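Local coordinates for isochorismatase family protein family (Burkholderia thailandensis, PDB 3TXY), which is of unknown function but belongs to the isochorismatase-like hydrolases and may hydrolyse a small-molecule substrate, at the interface of chains A and B. Sequence-based numbering; all coordinates share one arbitrary frame. Chains: chain A/B, Isochorismatase family protein family.

Contact 1: the interface of chains A and B. Residues chain A 109-110, 137-138, 141-142, 145; chain B 141, 145, 148-149, 176, 179-180.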
loop_
_atom_site.group_PDB
_atom_site.type_symbol
_atom_site.label_atom_id
_atom_site.label_comp_id
_atom_site.label_asym_id
_atom_site.label_seq_id
_atom_site.Cartn_x
_atom_site.Cartn_y
_atom_site.Cartn_z
ATOM N N TRP A 109 9.644 1.446 0.982
ATOM C CA TRP A 109 8.893 1.899 -0.192
ATOM C C TRP A 109 8.161 3.179 0.046
ATOM O O TRP A 109 8.481 4.208 -0.567
ATOM C CB TRP A 109 7.896 0.852 -0.663
ATOM C CG TRP A 109 8.492 -0.428 -1.184
ATOM C CD1 TRP A 109 9.826 -0.816 -1.221
ATOM C CD2 TRP A 109 7.746 -1.589 -1.673
ATOM N NE1 TRP A 109 9.950 -2.085 -1.738
ATOM C CE2 TRP A 109 8.738 -2.607 -2.015
ATOM C CE3 TRP A 109 6.410 -1.863 -1.870
ATOM C CZ2 TRP A 109 8.375 -3.835 -2.537
ATOM C CZ3 TRP A 109 6.052 -3.101 -2.386
ATOM C CH2 TRP A 109 7.012 -4.061 -2.721
ATOM N N GLY A 110 7.185 3.131 0.947
ATOM C CA GLY A 110 6.307 4.253 1.182
ATOM C C GLY A 110 6.932 5.333 2.026
ATOM O O GLY A 110 7.844 5.073 2.824
ATOM N N ASN A 137 4.399 1.948 -9.114
ATOM C CA ASN A 137 3.804 0.864 -8.338
ATOM C C ASN A 137 4.428 0.590 -6.983
ATOM O O ASN A 137 3.923 -0.243 -6.244
ATOM C CB ASN A 137 3.823 -0.457 -9.116
ATOM C CG ASN A 137 3.439 -0.293 -10.551
ATOM O OD1 ASN A 137 4.212 0.276 -11.339
ATOM N ND2 ASN A 137 2.262 -0.804 -10.921
ATOM N N ILE A 138 5.559 1.212 -6.665
ATOM C CA ILE A 138 6.275 0.852 -5.456
ATOM C C ILE A 138 6.192 2.024 -4.467
ATOM O O ILE A 138 5.206 2.134 -3.747
ATOM C CB ILE A 138 7.718 0.402 -5.789
ATOM C CG1 ILE A 138 7.700 -0.781 -6.765
ATOM C CG2 ILE A 138 8.515 0.103 -4.524
ATOM C CD1 ILE A 138 7.003 -2.055 -6.274
ATOM N N GLU A 141 2.986 4.301 -5.188
ATOM C CA GLU A 141 1.718 3.653 -4.839
ATOM C C GLU A 141 1.554 3.425 -3.336
ATOM O O GLU A 141 0.476 3.639 -2.782
ATOM C CB GLU A 141 1.557 2.338 -5.586
ATOM C CG GLU A 141 0.259 1.612 -5.240
ATOM C CD GLU A 141 -0.087 0.530 -6.238
ATOM O OE1 GLU A 141 0.433 0.579 -7.381
ATOM O OE2 GLU A 141 -0.887 -0.369 -5.876
ATOM N N SER A 142 2.614 2.970 -2.662
ATOM C CA SER A 142 2.547 2.744 -1.213
ATOM C C SER A 142 2.243 4.047 -0.468
ATOM O O SER A 142 1.459 4.062 0.491
ATOM C CB SER A 142 3.840 2.133 -0.691
ATOM O OG SER A 142 3.913 0.738 -0.968
ATOM N N ARG A 145 -1.514 4.866 -1.321
ATOM C CA ARG A 145 -2.389 4.034 -0.513
ATOM C C ARG A 145 -2.485 4.491 0.945
ATOM O O ARG A 145 -3.563 4.588 1.510
ATOM C CB ARG A 145 -1.900 2.595 -0.562
ATOM C CG ARG A 145 -2.248 1.898 -1.868
ATOM C CD ARG A 145 -1.696 0.476 -1.862
ATOM N NE ARG A 145 -1.959 -0.238 -3.108
ATOM C CZ ARG A 145 -2.854 -1.210 -3.282
ATOM N NH1 ARG A 145 -3.609 -1.647 -2.281
ATOM N NH2 ARG A 145 -2.968 -1.762 -4.484
ATOM N N GLU B 141 -3.551 -6.449 -0.360
ATOM C CA GLU B 141 -2.289 -5.821 -0.763
ATOM C C GLU B 141 -1.879 -4.661 0.144
ATOM O O GLU B 141 -0.709 -4.523 0.498
ATOM C CB GLU B 141 -2.352 -5.356 -2.210
ATOM C CG GLU B 141 -1.066 -4.674 -2.671
ATOM C CD GLU B 141 -0.975 -4.561 -4.176
ATOM O OE1 GLU B 141 -1.683 -5.325 -4.879
ATOM O OE2 GLU B 141 -0.186 -3.707 -4.655
ATOM N N ARG B 145 1.586 -4.594 2.025
ATOM C CA ARG B 145 2.531 -3.497 1.901
ATOM C C ARG B 145 2.912 -2.870 3.244
ATOM O O ARG B 145 4.077 -2.638 3.528
ATOM C CB ARG B 145 1.944 -2.429 0.991
ATOM C CG ARG B 145 2.009 -2.807 -0.480
ATOM C CD ARG B 145 1.371 -1.711 -1.328
ATOM N NE ARG B 145 1.361 -2.031 -2.753
ATOM C CZ ARG B 145 2.143 -1.486 -3.684
ATOM N NH1 ARG B 145 3.032 -0.546 -3.384
ATOM N NH2 ARG B 145 2.007 -1.887 -4.943
ATOM N N TYR B 148 4.940 -5.368 5.552
ATOM C CA TYR B 148 6.325 -5.370 5.091
ATOM C C TYR B 148 7.104 -4.168 5.678
ATOM O O TYR B 148 8.199 -4.323 6.210
ATOM C CB TYR B 148 6.307 -5.326 3.562
ATOM C CG TYR B 148 7.592 -4.973 2.867
ATOM C CD1 TYR B 148 8.623 -5.891 2.778
ATOM C CD2 TYR B 148 7.751 -3.732 2.237
ATOM C CE1 TYR B 148 9.790 -5.586 2.109
ATOM C CE2 TYR B 148 8.925 -3.419 1.577
ATOM C CZ TYR B 148 9.936 -4.352 1.520
ATOM O OH TYR B 148 11.093 -4.052 0.850
ATOM N N GLU B 149 6.530 -2.971 5.584
ATOM C CA GLU B 149 7.206 -1.765 6.097
ATOM C C GLU B 149 7.376 -1.800 7.609
ATOM O O GLU B 149 8.309 -1.175 8.152
ATOM C CB GLU B 149 6.433 -0.509 5.695
ATOM C CG GLU B 149 6.446 -0.347 4.192
ATOM C CD GLU B 149 6.144 1.048 3.725
ATOM O OE1 GLU B 149 6.082 1.992 4.544
ATOM O OE2 GLU B 149 6.017 1.186 2.490
ATOM N N ILE B 176 4.131 -7.709 -7.519
ATOM C CA ILE B 176 4.203 -6.983 -6.254
ATOM C C ILE B 176 4.583 -7.862 -5.088
ATOM O O ILE B 176 5.543 -7.597 -4.424
ATOM C CB ILE B 176 2.871 -6.286 -5.881
ATOM C CG1 ILE B 176 2.373 -5.392 -7.023
ATOM C CG2 ILE B 176 3.063 -5.473 -4.599
ATOM C CD1 ILE B 176 3.315 -4.261 -7.403
ATOM N N LYS B 179 8.095 -9.148 -4.136
ATOM C CA LYS B 179 9.034 -8.123 -3.695
ATOM C C LYS B 179 8.918 -7.714 -2.220
ATOM O O LYS B 179 9.862 -7.088 -1.667
ATOM C CB LYS B 179 8.920 -6.883 -4.575
ATOM C CG LYS B 179 9.153 -7.184 -6.042
ATOM C CD LYS B 179 8.726 -6.047 -6.929
ATOM C CE LYS B 179 9.220 -6.234 -8.364
ATOM N NZ LYS B 179 8.362 -5.574 -9.375
ATOM N N LEU B 180 7.788 -8.057 -1.598
ATOM C CA LEU B 180 7.521 -7.681 -0.220
ATOM C C LEU B 180 7.326 -8.915 0.671
ATOM O O LEU B 180 7.166 -8.790 1.876
ATOM C CB LEU B 180 6.336 -6.696 -0.145
ATOM C CG LEU B 180 4.977 -7.135 -0.682
ATOM C CD1 LEU B 180 4.409 -8.350 0.052
ATOM C CD2 LEU B 180 3.951 -5.986 -0.668
HETATM O O HOH W 1 -0.780 -2.704 -7.022
HETATM O O HOH W 2 4.908 -0.586 1.070
#

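Contact 2: the interface of chains A and B. Residues chain A 148, 152-153, 176, 178-181; chain B 73-77, 109.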
loop_
_atom_site.group_PDB
_atom_site.type_symbol
_atom_site.label_atom_id
_atom_site.label_comp_id
_atom_site.label_asym_id
_atom_site.label_seq_id
_atom_site.Cartn_x
_atom_site.Cartn_y
_atom_site.Cartn_z
ATOM N N TYR A 148 -4.241 8.022 1.305
ATOM C CA TYR A 148 -5.683 7.811 1.213
ATOM C C TYR A 148 -6.262 7.363 2.577
ATOM O O TYR A 148 -7.255 7.908 3.052
ATOM C CB TYR A 148 -5.930 6.756 0.132
ATOM C CG TYR A 148 -7.290 6.118 0.091
ATOM C CD1 TYR A 148 -8.381 6.810 -0.405
ATOM C CD2 TYR A 148 -7.473 4.788 0.491
ATOM C CE1 TYR A 148 -9.624 6.217 -0.480
ATOM C CE2 TYR A 148 -8.720 4.196 0.428
ATOM C CZ TYR A 148 -9.787 4.918 -0.058
ATOM O OH TYR A 148 -11.020 4.327 -0.139
ATOM N N TYR A 152 -6.162 12.031 3.222
ATOM C CA TYR A 152 -5.700 13.052 2.271
ATOM C C TYR A 152 -6.350 12.827 0.917
ATOM O O TYR A 152 -6.536 11.674 0.492
ATOM C CB TYR A 152 -4.179 12.982 2.090
ATOM C CG TYR A 152 -3.424 13.393 3.337
ATOM C CD1 TYR A 152 -3.242 14.735 3.652
ATOM C CD2 TYR A 152 -2.872 12.441 4.192
ATOM C CE1 TYR A 152 -2.575 15.116 4.818
ATOM C CE2 TYR A 152 -2.175 12.813 5.338
ATOM C CZ TYR A 152 -2.040 14.151 5.653
ATOM O OH TYR A 152 -1.363 14.522 6.801
ATOM N N ASN A 153 -6.689 13.922 0.241
ATOM C CA ASN A 153 -7.075 13.869 -1.176
ATOM C C ASN A 153 -5.795 13.706 -1.992
ATOM O O ASN A 153 -4.897 14.562 -1.935
ATOM C CB ASN A 153 -7.816 15.118 -1.599
ATOM C CG ASN A 153 -9.068 15.331 -0.794
ATOM O OD1 ASN A 153 -10.046 14.579 -0.929
ATOM N ND2 ASN A 153 -9.049 16.347 0.062
ATOM N N ILE A 176 -5.903 0.981 -9.860
ATOM C CA ILE A 176 -5.702 1.293 -8.448
ATOM C C ILE A 176 -5.930 2.748 -8.123
ATOM O O ILE A 176 -6.738 3.060 -7.297
ATOM C CB ILE A 176 -4.280 0.934 -7.946
ATOM C CG1 ILE A 176 -3.931 -0.526 -8.264
ATOM C CG2 ILE A 176 -4.189 1.199 -6.442
ATOM C CD1 ILE A 176 -4.847 -1.554 -7.619
ATOM N N PRO A 178 -7.358 5.403 -9.503
ATOM C CA PRO A 178 -8.704 6.010 -9.578
ATOM C C PRO A 178 -9.600 5.664 -8.387
ATOM O O PRO A 178 -10.556 6.392 -8.125
ATOM C CB PRO A 178 -9.279 5.440 -10.884
ATOM C CG PRO A 178 -8.089 5.084 -11.696
ATOM C CD PRO A 178 -7.084 4.577 -10.692
ATOM N N LYS A 179 -9.299 4.576 -7.675
ATOM C CA LYS A 179 -10.075 4.174 -6.507
ATOM C C LYS A 179 -9.673 4.847 -5.187
ATOM O O LYS A 179 -10.461 4.815 -4.203
ATOM C CB LYS A 179 -10.032 2.659 -6.337
ATOM C CG LYS A 179 -10.539 1.919 -7.558
ATOM C CD LYS A 179 -10.199 0.455 -7.516
ATOM C CE LYS A 179 -10.949 -0.330 -8.593
ATOM N NZ LYS A 179 -10.239 -1.553 -9.036
ATOM N N LEU A 180 -8.477 5.440 -5.164
ATOM C CA LEU A 180 -7.947 6.062 -3.963
ATOM C C LEU A 180 -7.683 7.558 -4.176
ATOM O O LEU A 180 -7.306 8.259 -3.248
ATOM C CB LEU A 180 -6.703 5.301 -3.459
ATOM C CG LEU A 180 -5.493 5.176 -4.380
ATOM C CD1 LEU A 180 -4.889 6.528 -4.760
ATOM C CD2 LEU A 180 -4.405 4.262 -3.784
ATOM N N GLY A 181 -7.922 8.064 -5.378
ATOM C CA GLY A 181 -7.653 9.455 -5.651
ATOM C C GLY A 181 -7.933 9.787 -7.103
ATOM O O GLY A 181 -8.772 9.135 -7.750
ATOM N N VAL B 73 -12.774 11.245 0.756
ATOM C CA VAL B 73 -11.791 11.894 -0.096
ATOM C C VAL B 73 -12.178 11.752 -1.574
ATOM O O VAL B 73 -12.874 10.803 -1.977
ATOM C CB VAL B 73 -10.362 11.327 0.129
ATOM C CG1 VAL B 73 -9.900 11.659 1.536
ATOM C CG2 VAL B 73 -10.313 9.820 -0.119
ATOM N N LYS B 74 -11.684 12.692 -2.370
ATOM C CA LYS B 74 -12.026 12.788 -3.784
ATOM C C LYS B 74 -11.296 11.697 -4.581
ATOM O O LYS B 74 -10.071 11.573 -4.521
ATOM C CB LYS B 74 -11.719 14.203 -4.304
ATOM C CG LYS B 74 -11.904 14.388 -5.806
ATOM C CD LYS B 74 -13.346 14.338 -6.260
ATOM C CE LYS B 74 -13.418 14.281 -7.777
ATOM N NZ LYS B 74 -14.831 14.229 -8.231
ATOM N N THR B 75 -12.079 10.871 -5.275
ATOM C CA THR B 75 -11.553 9.802 -6.116
ATOM C C THR B 75 -12.214 9.874 -7.496
ATOM O O THR B 75 -13.344 10.349 -7.627
ATOM C CB THR B 75 -11.761 8.389 -5.484
ATOM O OG1 THR B 75 -13.152 8.036 -5.461
ATOM C CG2 THR B 75 -11.205 8.323 -4.063
ATOM N N ASP B 76 -11.499 9.425 -8.524
ATOM C CA ASP B 76 -12.029 9.398 -9.888
ATOM C C ASP B 76 -13.191 8.429 -10.021
ATOM O O ASP B 76 -14.134 8.701 -10.757
ATOM C CB ASP B 76 -10.938 9.016 -10.893
ATOM C CG ASP B 76 -9.954 10.148 -11.167
ATOM O OD1 ASP B 76 -10.315 11.336 -10.973
ATOM O OD2 ASP B 76 -8.822 9.844 -11.612
ATOM N N VAL B 77 -13.106 7.301 -9.330
ATOM C CA VAL B 77 -14.175 6.315 -9.315
ATOM C C VAL B 77 -14.965 6.509 -8.036
ATOM O O VAL B 77 -14.459 6.185 -6.964
ATOM C CB VAL B 77 -13.628 4.875 -9.323
ATOM C CG1 VAL B 77 -14.740 3.868 -9.032
ATOM C CG2 VAL B 77 -12.965 4.572 -10.655
ATOM N N TRP B 109 -9.200 0.239 3.371
ATOM C CA TRP B 109 -8.638 -0.932 2.692
ATOM C C TRP B 109 -7.791 -1.772 3.588
ATOM O O TRP B 109 -8.142 -2.922 3.888
ATOM C CB TRP B 109 -7.813 -0.538 1.477
ATOM C CG TRP B 109 -8.577 0.105 0.349
ATOM C CD1 TRP B 109 -9.920 0.458 0.299
ATOM C CD2 TRP B 109 -8.009 0.590 -0.910
ATOM N NE1 TRP B 109 -10.219 1.064 -0.900
ATOM C CE2 TRP B 109 -9.113 1.183 -1.662
ATOM C CE3 TRP B 109 -6.751 0.570 -1.470
ATOM C CZ2 TRP B 109 -8.931 1.721 -2.923
ATOM C CZ3 TRP B 109 -6.574 1.119 -2.733
ATOM C CH2 TRP B 109 -7.641 1.673 -3.447
HETATM O O HOH W 3 -7.822 10.737 -2.276
#

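Contact 1: the interface of chains A and B
Helix 136-149 of each chain crosses its counterpart near the two-fold axis, while the 109-110 loop of chain A reaches across to helices 136-149 and 166-180 of chain B. At the centre, A:Arg145 and B:Arg145 cross at about a right angle, their guanidinium planes 5° apart. B:Arg145 illustrates how one arginine can be satisfied at every N-H. Its CG lies anti to the carbonyl carbon and the chain runs extended to NE, carrying the guanidinium to the start of the partner helix; chi4 (-106°) then swings it across the chain, end toward A:Asn137 and side edge toward B:Glu141. NH1 and NH2 meet the backbone carbonyl oxygen of A:Asn137 end-on, in the guanidinium plane, B:Arg145 NH2 lying 2.8 Å from A:Asn137 O, nearly along the C=O axis. B:Arg145 NH1 also donates to the hydroxyl A:Ser142 OG at 2.9 Å. Alongside, NE and NH2 grip one carboxylate oxygen of the same chain, B:Glu141 OE2, with B:Arg145 NE at 3.0 Å on its anti lone pair. These in-plane acceptors fix its rotation. Over one face stacks the A:Glu141 carboxylate, tilted by 14°, and B:Arg145 NH2 forms a longer salt bridge of 3.4 Å to A:Glu141 OE2. The two OE2 atoms face each other across the axis, their charges probably offset by the flanking arginines; water 1 joins them, 2.6 Å from A:Glu141 OE2. A:Trp109, which buries 118 Å², rests its indole on A:Ile138 CG2 of its own chain, opposite B:Tyr148, with A:Ser142 OG in plane at the edge. Farther out, water 2 links B:Glu149 OE2 to A:Ser142 OG. The backbone A:Gly110 N donates to B:Glu149 OE2 at 2.7 Å, approaching from above the carboxylate plane.

Contact 2: the interface of chains A and B
The B:Trp109 indole has the ring of A:Tyr148 over one face, B:Ile138 CG2 of its own chain under the other by the two-fold symmetry, and the last residues of helix 166-180 around its benzo end; A:Leu180 CB covers one face of the phenol. The phenol leans obliquely over the indole, A:Tyr148 CE2 nearest at 3.7 Å from B:Trp109 CE2, well short of a parallel stack. A:Tyr148 CG stands anti to the backbone N (chi1 165°), turning one edge of the ring to the indole. A:Leu180 CB sits over the CH2 rim of the same indole face as the phenol, while A:Lys179 CB packs beside CZ2. The opposite edge of the phenol serves the neighbouring loop, with A:Tyr148 CD1 3.6 Å from the methyl B:Val73 CG2. One tyrosine thus works on two separate segments of the partner. Beyond this apolar patch, recognition passes to the main chain of residues 73-77. The amide oxygen A:Asn153 OD1 takes B:Lys74 N at 2.9 Å, in the carbonyl plane and almost straight (168° at H). Two successive backbone N-H groups follow: B:Asp76 N reaches A:Gly181 O at 2.8 Å, and B:Val77 N reaches A:Pro178 O at 3.0 Å, both donors standing above the carbonyl planes. B:Thr75 braces this turn by an OG1 bond of 2.7 Å to its own chain's B:Val77 O, which leaves CG2 against the A:Leu180–A:Gly181 backbone. Water 3, 2.7 Å from A:Leu180 O, also touches A:Tyr152 O and B:Lys74 O. In the fold, the long loop between strand 56-61 and helix 86-89 of chain B leans on chain A where helix 166-180 ends and strand 153-157 begins.

Within one two-fold interface the C-alpha centres of contact 1 and contact 2 lie about 17 Å apart, and helices 136-149 and 166-180 serve both. A:Trp109, B:Tyr148, B:Ile176, B:Lys179 and B:Leu180 of contact 1 return in contact 2 as B:Trp109, A:Tyr148, A:Ile176, A:Lys179 and A:Leu180, so indole packing flanks the charged cluster on both sides. Contact 1 lies by the axis, contact 2 toward the rim. This self-complementary surface suggests a dimer, though the deposited pair alone does not prove it. The first turn of helix 136-149 holds the nucleophilic cysteine in cysteine-hydrolase relatives, a glycine here, so the contact probably borders the active-site region.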